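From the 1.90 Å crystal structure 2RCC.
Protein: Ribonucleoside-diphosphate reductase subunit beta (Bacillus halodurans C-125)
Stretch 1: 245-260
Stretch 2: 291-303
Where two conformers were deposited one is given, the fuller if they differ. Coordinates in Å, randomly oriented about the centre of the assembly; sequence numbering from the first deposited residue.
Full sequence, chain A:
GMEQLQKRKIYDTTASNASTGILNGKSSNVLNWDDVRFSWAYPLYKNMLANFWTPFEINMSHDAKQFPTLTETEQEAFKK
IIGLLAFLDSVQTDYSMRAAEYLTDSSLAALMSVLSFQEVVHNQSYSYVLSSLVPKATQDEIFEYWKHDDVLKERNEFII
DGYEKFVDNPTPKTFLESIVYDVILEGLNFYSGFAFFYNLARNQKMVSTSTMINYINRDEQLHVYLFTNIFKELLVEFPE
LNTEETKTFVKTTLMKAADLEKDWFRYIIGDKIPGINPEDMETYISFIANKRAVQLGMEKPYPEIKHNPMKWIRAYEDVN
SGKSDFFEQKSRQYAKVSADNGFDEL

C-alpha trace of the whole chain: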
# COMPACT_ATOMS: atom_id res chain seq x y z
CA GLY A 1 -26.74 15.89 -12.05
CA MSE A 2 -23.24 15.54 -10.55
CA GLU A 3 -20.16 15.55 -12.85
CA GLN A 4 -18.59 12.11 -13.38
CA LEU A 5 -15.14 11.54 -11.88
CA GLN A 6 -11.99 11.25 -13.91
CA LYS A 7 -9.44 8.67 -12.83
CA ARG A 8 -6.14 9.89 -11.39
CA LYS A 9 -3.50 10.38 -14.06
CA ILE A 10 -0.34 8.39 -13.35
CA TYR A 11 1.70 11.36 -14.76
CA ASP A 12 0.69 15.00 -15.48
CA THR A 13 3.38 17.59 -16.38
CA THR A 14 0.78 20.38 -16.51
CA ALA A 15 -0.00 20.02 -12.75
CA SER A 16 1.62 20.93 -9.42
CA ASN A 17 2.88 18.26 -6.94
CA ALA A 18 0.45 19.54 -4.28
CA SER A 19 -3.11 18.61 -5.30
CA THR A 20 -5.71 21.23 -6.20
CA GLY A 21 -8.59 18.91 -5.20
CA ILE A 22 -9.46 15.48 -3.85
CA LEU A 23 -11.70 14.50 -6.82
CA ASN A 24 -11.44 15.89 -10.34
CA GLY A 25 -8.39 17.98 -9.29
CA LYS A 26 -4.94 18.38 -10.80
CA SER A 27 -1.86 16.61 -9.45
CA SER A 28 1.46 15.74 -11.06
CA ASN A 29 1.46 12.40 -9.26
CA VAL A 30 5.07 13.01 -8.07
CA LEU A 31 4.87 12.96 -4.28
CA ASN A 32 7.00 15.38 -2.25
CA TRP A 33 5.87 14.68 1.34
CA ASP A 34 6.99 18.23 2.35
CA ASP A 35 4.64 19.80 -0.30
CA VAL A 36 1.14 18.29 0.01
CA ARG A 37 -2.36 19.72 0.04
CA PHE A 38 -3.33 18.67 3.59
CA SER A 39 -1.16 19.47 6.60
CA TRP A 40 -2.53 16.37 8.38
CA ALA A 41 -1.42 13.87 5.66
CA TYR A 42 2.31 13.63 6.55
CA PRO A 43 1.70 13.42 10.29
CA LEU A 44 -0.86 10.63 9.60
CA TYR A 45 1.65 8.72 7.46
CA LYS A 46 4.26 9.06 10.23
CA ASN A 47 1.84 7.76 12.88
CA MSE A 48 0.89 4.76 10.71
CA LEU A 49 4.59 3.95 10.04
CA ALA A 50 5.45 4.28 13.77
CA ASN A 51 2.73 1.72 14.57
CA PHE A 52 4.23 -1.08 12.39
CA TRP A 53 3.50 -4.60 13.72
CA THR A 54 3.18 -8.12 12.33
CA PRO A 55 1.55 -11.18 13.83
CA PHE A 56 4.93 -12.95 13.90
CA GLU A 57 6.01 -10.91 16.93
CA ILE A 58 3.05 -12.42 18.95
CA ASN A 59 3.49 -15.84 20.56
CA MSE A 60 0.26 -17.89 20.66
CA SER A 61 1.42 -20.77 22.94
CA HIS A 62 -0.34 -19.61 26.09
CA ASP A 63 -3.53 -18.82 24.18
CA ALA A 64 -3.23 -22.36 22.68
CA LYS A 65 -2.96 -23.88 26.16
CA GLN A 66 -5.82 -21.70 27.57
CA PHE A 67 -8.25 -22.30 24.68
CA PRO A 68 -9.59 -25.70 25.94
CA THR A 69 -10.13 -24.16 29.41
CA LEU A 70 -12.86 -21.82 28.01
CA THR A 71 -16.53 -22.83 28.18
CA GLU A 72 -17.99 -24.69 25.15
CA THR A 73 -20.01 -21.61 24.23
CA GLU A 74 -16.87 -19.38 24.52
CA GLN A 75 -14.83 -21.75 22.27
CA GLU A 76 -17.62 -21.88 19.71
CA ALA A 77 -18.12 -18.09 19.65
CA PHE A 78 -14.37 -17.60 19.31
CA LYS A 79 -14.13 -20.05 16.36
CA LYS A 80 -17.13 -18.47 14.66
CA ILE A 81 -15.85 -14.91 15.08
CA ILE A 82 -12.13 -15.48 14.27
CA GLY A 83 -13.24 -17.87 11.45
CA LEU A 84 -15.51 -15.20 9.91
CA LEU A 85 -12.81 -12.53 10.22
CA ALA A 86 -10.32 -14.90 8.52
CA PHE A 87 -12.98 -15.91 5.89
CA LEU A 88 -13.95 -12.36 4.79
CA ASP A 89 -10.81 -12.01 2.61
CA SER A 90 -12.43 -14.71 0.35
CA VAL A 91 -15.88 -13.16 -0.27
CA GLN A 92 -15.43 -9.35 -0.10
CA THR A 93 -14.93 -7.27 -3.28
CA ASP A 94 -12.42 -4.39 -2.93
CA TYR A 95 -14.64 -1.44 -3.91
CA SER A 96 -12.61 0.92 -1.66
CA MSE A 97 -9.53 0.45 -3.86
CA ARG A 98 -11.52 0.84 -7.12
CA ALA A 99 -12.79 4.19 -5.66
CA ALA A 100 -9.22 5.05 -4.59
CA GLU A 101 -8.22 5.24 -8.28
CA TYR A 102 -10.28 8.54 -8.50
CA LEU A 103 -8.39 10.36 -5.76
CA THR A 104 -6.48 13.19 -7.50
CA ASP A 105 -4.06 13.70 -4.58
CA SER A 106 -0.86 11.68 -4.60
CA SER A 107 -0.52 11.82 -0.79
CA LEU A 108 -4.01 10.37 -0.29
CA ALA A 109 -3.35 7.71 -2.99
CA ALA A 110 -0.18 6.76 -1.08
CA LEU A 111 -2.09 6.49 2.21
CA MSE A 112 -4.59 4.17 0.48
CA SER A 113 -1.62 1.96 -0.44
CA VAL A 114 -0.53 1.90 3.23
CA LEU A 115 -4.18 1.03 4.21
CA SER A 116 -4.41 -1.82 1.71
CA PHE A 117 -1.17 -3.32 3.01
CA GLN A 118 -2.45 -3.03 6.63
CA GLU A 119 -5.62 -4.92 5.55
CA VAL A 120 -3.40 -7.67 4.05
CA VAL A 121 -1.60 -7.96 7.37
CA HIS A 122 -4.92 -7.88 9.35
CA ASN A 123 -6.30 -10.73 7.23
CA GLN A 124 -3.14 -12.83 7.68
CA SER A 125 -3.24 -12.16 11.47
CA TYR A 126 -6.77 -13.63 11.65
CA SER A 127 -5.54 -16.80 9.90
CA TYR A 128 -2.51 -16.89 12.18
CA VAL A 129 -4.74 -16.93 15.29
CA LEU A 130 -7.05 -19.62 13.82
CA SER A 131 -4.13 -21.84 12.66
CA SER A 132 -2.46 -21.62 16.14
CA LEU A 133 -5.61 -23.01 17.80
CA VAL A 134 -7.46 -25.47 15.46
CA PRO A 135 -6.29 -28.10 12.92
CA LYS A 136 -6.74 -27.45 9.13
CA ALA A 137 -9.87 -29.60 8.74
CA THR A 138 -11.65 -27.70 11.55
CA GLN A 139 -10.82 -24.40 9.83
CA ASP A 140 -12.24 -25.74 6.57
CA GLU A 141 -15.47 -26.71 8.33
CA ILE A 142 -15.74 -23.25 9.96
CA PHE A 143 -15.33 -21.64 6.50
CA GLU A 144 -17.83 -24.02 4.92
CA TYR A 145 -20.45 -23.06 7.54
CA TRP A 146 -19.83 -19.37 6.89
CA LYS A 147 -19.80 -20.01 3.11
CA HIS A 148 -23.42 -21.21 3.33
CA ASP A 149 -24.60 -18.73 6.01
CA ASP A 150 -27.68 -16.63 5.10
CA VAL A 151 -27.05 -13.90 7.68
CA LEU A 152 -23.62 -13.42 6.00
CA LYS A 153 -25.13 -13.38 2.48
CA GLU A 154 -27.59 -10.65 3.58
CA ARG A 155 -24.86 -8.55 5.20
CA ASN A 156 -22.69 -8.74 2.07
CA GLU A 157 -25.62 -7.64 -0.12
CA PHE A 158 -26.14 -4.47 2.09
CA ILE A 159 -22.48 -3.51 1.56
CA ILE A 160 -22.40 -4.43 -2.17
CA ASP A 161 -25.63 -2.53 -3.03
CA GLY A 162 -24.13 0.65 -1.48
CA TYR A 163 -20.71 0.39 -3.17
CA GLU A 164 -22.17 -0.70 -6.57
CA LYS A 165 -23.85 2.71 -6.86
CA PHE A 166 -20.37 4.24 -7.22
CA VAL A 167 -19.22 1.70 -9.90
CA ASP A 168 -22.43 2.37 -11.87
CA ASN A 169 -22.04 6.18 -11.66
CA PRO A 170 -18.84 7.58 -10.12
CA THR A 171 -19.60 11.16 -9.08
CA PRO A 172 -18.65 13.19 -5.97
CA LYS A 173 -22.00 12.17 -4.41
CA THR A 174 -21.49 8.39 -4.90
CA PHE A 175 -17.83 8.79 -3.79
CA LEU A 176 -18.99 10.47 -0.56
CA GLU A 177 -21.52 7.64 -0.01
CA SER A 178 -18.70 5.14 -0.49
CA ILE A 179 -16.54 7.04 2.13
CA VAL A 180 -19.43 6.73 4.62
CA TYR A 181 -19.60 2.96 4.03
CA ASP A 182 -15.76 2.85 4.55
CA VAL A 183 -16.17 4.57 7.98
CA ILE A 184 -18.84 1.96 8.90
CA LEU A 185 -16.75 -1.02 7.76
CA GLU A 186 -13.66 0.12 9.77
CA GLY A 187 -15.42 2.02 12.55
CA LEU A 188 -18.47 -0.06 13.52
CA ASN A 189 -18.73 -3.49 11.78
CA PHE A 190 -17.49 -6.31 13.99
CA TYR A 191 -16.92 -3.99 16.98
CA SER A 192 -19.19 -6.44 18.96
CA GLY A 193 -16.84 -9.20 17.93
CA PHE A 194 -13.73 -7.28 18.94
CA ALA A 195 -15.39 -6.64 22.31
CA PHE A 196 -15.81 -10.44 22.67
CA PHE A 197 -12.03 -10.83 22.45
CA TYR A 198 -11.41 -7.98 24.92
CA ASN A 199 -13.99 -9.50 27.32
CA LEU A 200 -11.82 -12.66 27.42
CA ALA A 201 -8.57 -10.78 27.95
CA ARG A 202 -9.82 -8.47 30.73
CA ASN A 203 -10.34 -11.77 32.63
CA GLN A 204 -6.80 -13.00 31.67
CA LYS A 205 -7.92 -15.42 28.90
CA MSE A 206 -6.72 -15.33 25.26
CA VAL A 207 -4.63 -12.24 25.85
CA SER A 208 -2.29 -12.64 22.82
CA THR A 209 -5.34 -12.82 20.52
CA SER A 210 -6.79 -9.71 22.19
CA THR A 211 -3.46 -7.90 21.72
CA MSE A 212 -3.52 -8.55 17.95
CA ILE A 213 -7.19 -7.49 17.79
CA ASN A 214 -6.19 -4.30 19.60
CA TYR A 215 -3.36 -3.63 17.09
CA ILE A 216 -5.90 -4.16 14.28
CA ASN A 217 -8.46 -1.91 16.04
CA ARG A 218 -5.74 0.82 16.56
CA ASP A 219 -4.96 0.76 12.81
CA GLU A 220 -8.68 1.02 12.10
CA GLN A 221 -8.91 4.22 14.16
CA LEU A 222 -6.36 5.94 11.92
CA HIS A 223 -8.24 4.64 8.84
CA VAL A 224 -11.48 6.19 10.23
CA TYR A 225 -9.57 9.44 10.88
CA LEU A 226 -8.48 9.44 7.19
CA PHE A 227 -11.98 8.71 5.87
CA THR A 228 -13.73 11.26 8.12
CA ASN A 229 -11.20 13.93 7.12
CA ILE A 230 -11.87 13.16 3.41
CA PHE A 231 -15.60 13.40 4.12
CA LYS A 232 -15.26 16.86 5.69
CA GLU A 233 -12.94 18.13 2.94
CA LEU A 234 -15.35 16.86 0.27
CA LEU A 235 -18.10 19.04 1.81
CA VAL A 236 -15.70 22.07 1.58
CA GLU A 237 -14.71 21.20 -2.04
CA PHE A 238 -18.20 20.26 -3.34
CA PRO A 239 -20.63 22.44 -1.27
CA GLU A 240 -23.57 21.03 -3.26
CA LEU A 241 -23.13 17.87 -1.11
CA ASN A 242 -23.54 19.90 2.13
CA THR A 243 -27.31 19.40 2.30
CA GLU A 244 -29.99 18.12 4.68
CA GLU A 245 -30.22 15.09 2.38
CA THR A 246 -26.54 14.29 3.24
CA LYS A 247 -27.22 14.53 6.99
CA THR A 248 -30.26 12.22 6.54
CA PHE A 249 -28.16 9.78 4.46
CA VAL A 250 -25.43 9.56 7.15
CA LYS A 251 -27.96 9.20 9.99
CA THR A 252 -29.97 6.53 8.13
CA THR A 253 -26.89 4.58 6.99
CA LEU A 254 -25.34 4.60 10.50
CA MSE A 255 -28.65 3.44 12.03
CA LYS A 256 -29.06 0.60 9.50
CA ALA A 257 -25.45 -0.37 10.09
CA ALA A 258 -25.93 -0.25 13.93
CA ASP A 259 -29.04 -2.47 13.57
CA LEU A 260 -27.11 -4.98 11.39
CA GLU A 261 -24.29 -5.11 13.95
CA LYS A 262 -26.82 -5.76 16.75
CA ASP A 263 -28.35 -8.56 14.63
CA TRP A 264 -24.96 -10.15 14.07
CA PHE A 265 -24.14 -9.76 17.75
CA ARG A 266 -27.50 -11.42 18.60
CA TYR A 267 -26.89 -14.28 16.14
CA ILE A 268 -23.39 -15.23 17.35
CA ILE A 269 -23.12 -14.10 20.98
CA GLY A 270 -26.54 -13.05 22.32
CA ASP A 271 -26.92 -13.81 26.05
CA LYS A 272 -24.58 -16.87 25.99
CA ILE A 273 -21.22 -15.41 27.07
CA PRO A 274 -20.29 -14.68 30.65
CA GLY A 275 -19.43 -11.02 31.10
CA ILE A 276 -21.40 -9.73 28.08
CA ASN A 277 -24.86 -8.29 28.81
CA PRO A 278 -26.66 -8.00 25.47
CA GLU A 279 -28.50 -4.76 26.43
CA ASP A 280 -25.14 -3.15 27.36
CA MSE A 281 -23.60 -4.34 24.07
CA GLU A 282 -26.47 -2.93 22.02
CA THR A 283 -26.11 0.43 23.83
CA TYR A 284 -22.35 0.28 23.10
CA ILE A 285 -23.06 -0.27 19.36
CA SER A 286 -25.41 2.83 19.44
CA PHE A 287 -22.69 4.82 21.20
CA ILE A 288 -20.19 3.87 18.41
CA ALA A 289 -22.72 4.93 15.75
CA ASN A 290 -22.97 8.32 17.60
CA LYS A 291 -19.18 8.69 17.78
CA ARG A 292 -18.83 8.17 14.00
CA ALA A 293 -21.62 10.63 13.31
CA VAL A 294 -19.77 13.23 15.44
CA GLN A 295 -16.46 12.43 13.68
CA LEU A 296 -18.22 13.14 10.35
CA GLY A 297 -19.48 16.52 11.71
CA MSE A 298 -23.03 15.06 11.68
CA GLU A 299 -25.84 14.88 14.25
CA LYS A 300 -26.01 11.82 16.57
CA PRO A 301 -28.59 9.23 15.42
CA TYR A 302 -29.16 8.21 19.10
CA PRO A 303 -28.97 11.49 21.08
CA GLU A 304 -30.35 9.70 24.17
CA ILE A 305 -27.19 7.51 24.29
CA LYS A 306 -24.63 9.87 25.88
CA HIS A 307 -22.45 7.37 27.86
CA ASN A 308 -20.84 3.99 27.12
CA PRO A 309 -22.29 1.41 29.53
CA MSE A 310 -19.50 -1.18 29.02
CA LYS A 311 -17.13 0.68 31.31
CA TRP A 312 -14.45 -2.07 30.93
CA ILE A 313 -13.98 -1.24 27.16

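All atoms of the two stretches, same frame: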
# COMPACT_ATOMS: atom_id res chain seq x y z
N GLU A 245 -30.26 16.44 2.96
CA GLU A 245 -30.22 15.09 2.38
C GLU A 245 -28.95 14.32 2.78
O GLU A 245 -29.02 13.13 3.05
CB GLU A 245 -30.38 15.16 0.85
CG GLU A 245 -30.06 13.86 0.05
CD GLU A 245 -30.44 13.97 -1.43
OE1 GLU A 245 -31.61 14.29 -1.73
OE2 GLU A 245 -29.59 13.69 -2.31
N THR A 246 -27.79 14.97 2.81
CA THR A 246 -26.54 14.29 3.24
C THR A 246 -26.56 13.92 4.73
O THR A 246 -26.11 12.83 5.11
CB THR A 246 -25.28 15.09 2.85
OG1 THR A 246 -25.25 15.19 1.42
CG2 THR A 246 -24.00 14.44 3.35
N LYS A 247 -27.08 14.81 5.56
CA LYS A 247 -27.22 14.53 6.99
C LYS A 247 -28.18 13.35 7.22
O LYS A 247 -27.90 12.49 8.05
CB LYS A 247 -27.68 15.77 7.79
CG LYS A 247 -26.85 17.06 7.60
CD LYS A 247 -27.12 18.14 8.68
CE LYS A 247 -26.18 19.38 8.46
N THR A 248 -29.29 13.32 6.49
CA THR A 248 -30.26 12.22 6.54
C THR A 248 -29.62 10.91 6.07
O THR A 248 -29.77 9.88 6.72
CB THR A 248 -31.51 12.52 5.70
OG1 THR A 248 -32.16 13.67 6.24
CG2 THR A 248 -32.50 11.35 5.74
N PHE A 249 -28.92 10.95 4.94
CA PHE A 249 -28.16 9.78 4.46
C PHE A 249 -27.19 9.16 5.51
O PHE A 249 -27.17 7.94 5.73
CB PHE A 249 -27.35 10.12 3.19
CG PHE A 249 -26.47 8.98 2.72
CD1 PHE A 249 -27.01 7.96 1.95
CD2 PHE A 249 -25.13 8.90 3.09
CE1 PHE A 249 -26.24 6.89 1.54
CE2 PHE A 249 -24.34 7.82 2.68
CZ PHE A 249 -24.90 6.83 1.90
N VAL A 250 -26.38 10.01 6.13
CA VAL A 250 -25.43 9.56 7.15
C VAL A 250 -26.16 8.98 8.37
O VAL A 250 -25.82 7.91 8.85
CB VAL A 250 -24.47 10.71 7.55
CG1 VAL A 250 -23.58 10.33 8.75
CG2 VAL A 250 -23.60 11.08 6.36
N LYS A 251 -27.20 9.66 8.83
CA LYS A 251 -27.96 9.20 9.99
C LYS A 251 -28.61 7.84 9.68
O LYS A 251 -28.43 6.89 10.42
CB LYS A 251 -28.99 10.27 10.43
CG LYS A 251 -29.39 10.18 11.89
CD LYS A 251 -30.28 11.34 12.36
CE LYS A 251 -31.70 11.27 11.78
NZ LYS A 251 -32.67 12.15 12.52
N THR A 252 -29.32 7.75 8.57
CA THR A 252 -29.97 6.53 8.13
C THR A 252 -29.01 5.35 7.93
O THR A 252 -29.28 4.22 8.40
CB THR A 252 -30.72 6.81 6.82
OG1 THR A 252 -31.79 7.70 7.10
CG2 THR A 252 -31.31 5.53 6.24
N THR A 253 -27.89 5.61 7.27
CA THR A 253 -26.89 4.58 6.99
C THR A 253 -26.23 4.08 8.28
O THR A 253 -26.08 2.87 8.45
CB THR A 253 -25.87 5.08 5.94
OG1 THR A 253 -26.61 5.54 4.80
CG2 THR A 253 -24.91 3.96 5.53
N LEU A 254 -25.85 4.99 9.18
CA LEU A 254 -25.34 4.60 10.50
C LEU A 254 -26.35 3.80 11.33
O LEU A 254 -25.97 2.83 11.96
CB LEU A 254 -24.88 5.82 11.31
CG LEU A 254 -23.59 6.49 10.83
CD1 LEU A 254 -23.42 7.82 11.54
CD2 LEU A 254 -22.38 5.59 11.00
N MSE A 255 -27.62 4.19 11.30
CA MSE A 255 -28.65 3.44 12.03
C MSE A 255 -28.88 2.05 11.47
O MSE A 255 -29.04 1.10 12.23
CB MSE A 255 -29.99 4.19 12.05
CG MSE A 255 -29.96 5.49 12.82
SE MSE A 255 -31.58 6.56 12.68
CE MSE A 255 -32.38 6.03 11.00
N LYS A 256 -28.90 1.92 10.14
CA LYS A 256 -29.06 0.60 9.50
C LYS A 256 -27.87 -0.29 9.82
O LYS A 256 -28.04 -1.49 10.10
CB LYS A 256 -29.21 0.76 7.98
CG LYS A 256 -29.52 -0.53 7.23
N ALA A 257 -26.67 0.31 9.76
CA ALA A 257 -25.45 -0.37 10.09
C ALA A 257 -25.41 -0.81 11.59
O ALA A 257 -25.00 -1.92 11.87
CB ALA A 257 -24.28 0.52 9.74
N ALA A 258 -25.81 0.06 12.50
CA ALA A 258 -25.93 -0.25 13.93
C ALA A 258 -26.91 -1.42 14.16
O ALA A 258 -26.62 -2.32 14.93
CB ALA A 258 -26.39 0.97 14.71
N ASP A 259 -28.06 -1.39 13.50
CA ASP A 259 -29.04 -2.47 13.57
C ASP A 259 -28.47 -3.80 13.06
O ASP A 259 -28.70 -4.84 13.67
CB ASP A 259 -30.31 -2.14 12.76
CG ASP A 259 -31.15 -1.05 13.39
OD1 ASP A 259 -30.95 -0.72 14.57
OD2 ASP A 259 -32.04 -0.50 12.68
N LEU A 260 -27.73 -3.77 11.94
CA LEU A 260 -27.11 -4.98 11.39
C LEU A 260 -26.07 -5.54 12.34
O LEU A 260 -25.99 -6.74 12.50
CB LEU A 260 -26.48 -4.73 10.00
CG LEU A 260 -27.48 -4.64 8.84
CD1 LEU A 260 -26.84 -4.04 7.58
CD2 LEU A 260 -28.08 -6.00 8.55
N LYS A 291 -20.56 8.20 17.89
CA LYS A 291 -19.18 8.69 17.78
C LYS A 291 -18.79 8.96 16.32
O LYS A 291 -18.20 10.00 16.02
CB LYS A 291 -18.22 7.69 18.43
CG LYS A 291 -16.74 8.08 18.39
CD LYS A 291 -15.86 6.98 18.95
N ARG A 292 -19.10 8.02 15.43
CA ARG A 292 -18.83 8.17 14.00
C ARG A 292 -19.58 9.33 13.40
O ARG A 292 -19.04 10.04 12.55
CB ARG A 292 -19.14 6.91 13.20
CG ARG A 292 -18.36 5.62 13.66
CD ARG A 292 -16.87 5.92 14.08
NE ARG A 292 -16.20 4.74 14.59
CZ ARG A 292 -15.00 4.70 15.18
NH1 ARG A 292 -14.31 5.78 15.46
NH2 ARG A 292 -14.53 3.55 15.56
N ALA A 293 -20.84 9.51 13.79
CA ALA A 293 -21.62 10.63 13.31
C ALA A 293 -20.94 11.95 13.69
O ALA A 293 -20.81 12.83 12.85
CB ALA A 293 -23.04 10.54 13.88
N VAL A 294 -20.49 12.06 14.94
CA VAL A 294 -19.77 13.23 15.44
C VAL A 294 -18.47 13.44 14.69
O VAL A 294 -18.19 14.57 14.28
CB VAL A 294 -19.51 13.14 16.95
CG1 VAL A 294 -18.64 14.30 17.43
CG2 VAL A 294 -20.84 13.14 17.71
N GLN A 295 -17.71 12.37 14.46
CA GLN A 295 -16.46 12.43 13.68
C GLN A 295 -16.66 12.90 12.24
O GLN A 295 -15.76 13.49 11.66
CB GLN A 295 -15.73 11.09 13.69
CG GLN A 295 -15.12 10.78 15.05
CD GLN A 295 -14.62 9.34 15.16
OE1 GLN A 295 -15.02 8.46 14.38
NE2 GLN A 295 -13.77 9.10 16.15
N LEU A 296 -17.84 12.63 11.68
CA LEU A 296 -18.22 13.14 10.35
C LEU A 296 -18.80 14.59 10.36
O LEU A 296 -19.13 15.13 9.30
CB LEU A 296 -19.23 12.17 9.72
CG LEU A 296 -18.71 10.79 9.33
CD1 LEU A 296 -19.84 9.75 9.13
CD2 LEU A 296 -17.89 10.90 8.09
N GLY A 297 -18.91 15.20 11.54
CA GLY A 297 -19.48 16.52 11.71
C GLY A 297 -20.99 16.49 11.57
O GLY A 297 -21.60 17.53 11.33
N MSE A 298 -21.59 15.30 11.80
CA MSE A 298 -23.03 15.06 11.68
C MSE A 298 -23.71 14.95 13.00
O MSE A 298 -23.06 14.85 14.03
CB MSE A 298 -23.26 13.77 10.87
CG MSE A 298 -22.85 13.92 9.44
SE MSE A 298 -24.11 15.18 8.78
CE MSE A 298 -23.20 15.78 7.17
N GLU A 299 -25.05 14.98 13.01
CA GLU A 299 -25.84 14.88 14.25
C GLU A 299 -25.95 13.40 14.68
O GLU A 299 -26.05 12.51 13.83
CB GLU A 299 -27.24 15.52 14.12
N LYS A 300 -25.95 13.17 16.00
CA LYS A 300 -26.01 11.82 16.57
C LYS A 300 -27.32 11.13 16.25
O LYS A 300 -28.36 11.68 16.54
CB LYS A 300 -25.89 11.90 18.10
CG LYS A 300 -24.56 12.36 18.59
CD LYS A 300 -24.51 12.33 20.09
CE LYS A 300 -23.12 12.69 20.61
NZ LYS A 300 -23.06 12.79 22.09
N PRO A 301 -27.30 9.92 15.63
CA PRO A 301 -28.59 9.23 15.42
C PRO A 301 -29.33 8.84 16.71
O PRO A 301 -30.57 8.75 16.70
CB PRO A 301 -28.22 7.98 14.61
CG PRO A 301 -26.73 7.85 14.69
CD PRO A 301 -26.16 9.17 15.06
N TYR A 302 -28.60 8.63 17.81
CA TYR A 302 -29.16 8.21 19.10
C TYR A 302 -28.78 9.21 20.18
O TYR A 302 -28.07 8.87 21.13
CB TYR A 302 -28.66 6.79 19.47
CG TYR A 302 -28.86 5.78 18.36
CD1 TYR A 302 -30.14 5.33 18.04
CD2 TYR A 302 -27.78 5.28 17.63
CE1 TYR A 302 -30.33 4.42 17.01
CE2 TYR A 302 -27.96 4.35 16.60
CZ TYR A 302 -29.24 3.92 16.31
OH TYR A 302 -29.45 3.02 15.31
N PRO A 303 -29.34 10.45 20.11
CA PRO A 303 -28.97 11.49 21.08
C PRO A 303 -29.18 11.09 22.53
O PRO A 303 -28.44 11.56 23.37
CB PRO A 303 -29.85 12.68 20.70
CG PRO A 303 -30.95 12.12 19.91
CD PRO A 303 -30.39 10.92 19.19
O HOH W 1 -31.55 12.42 15.51
O HOH W 2 -31.78 2.25 14.69

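Stretch 1 is helical throughout, and the end of the helix of stretch 2 and the chain that leaves it pack along one side of it almost entirely through apolar contacts; no direct hydrogen bond joins the modelled atoms. Near the start, Thr246 offers its methyl, CG2, to Met298 CE at 4.1 Å, and the aliphatic part of Lys247 lies against the same selenomethionine, CG to SE 3.5 Å. The long, flexible Met298 can thus follow the helix surface. Val250 points toward stretch 2, and its compact CG1 meets both Met298 CG (3.7 Å) and Leu296 CD1 (3.8 Å). Gly297, between these two partners, adopts positive phi, which favours glycine, in a Schellman motif just after the helix of stretch 2.

The next residue, Lys251, uses its methylenes against proline, CG to Pro301 CB 3.7 Å, while its NZ donates to a water 3.2 Å away that bonds weakly to Lys300 O. Leu254 reaches deeper: its CD1 lies 3.6 Å from Ala293 CB, where a small methyl allows close approach. Met255 CG touches Pro301 CB at 3.5 Å and Tyr302 CZ at 3.9 Å. Ala258, short enough to admit the tyrosine, places CB 4.2 Å from Tyr302 CE2. Finally, a water bridges the polar margin, 3.1 Å from Asp259 OD1, to which it donates, and 2.5 Å from Tyr302 OH.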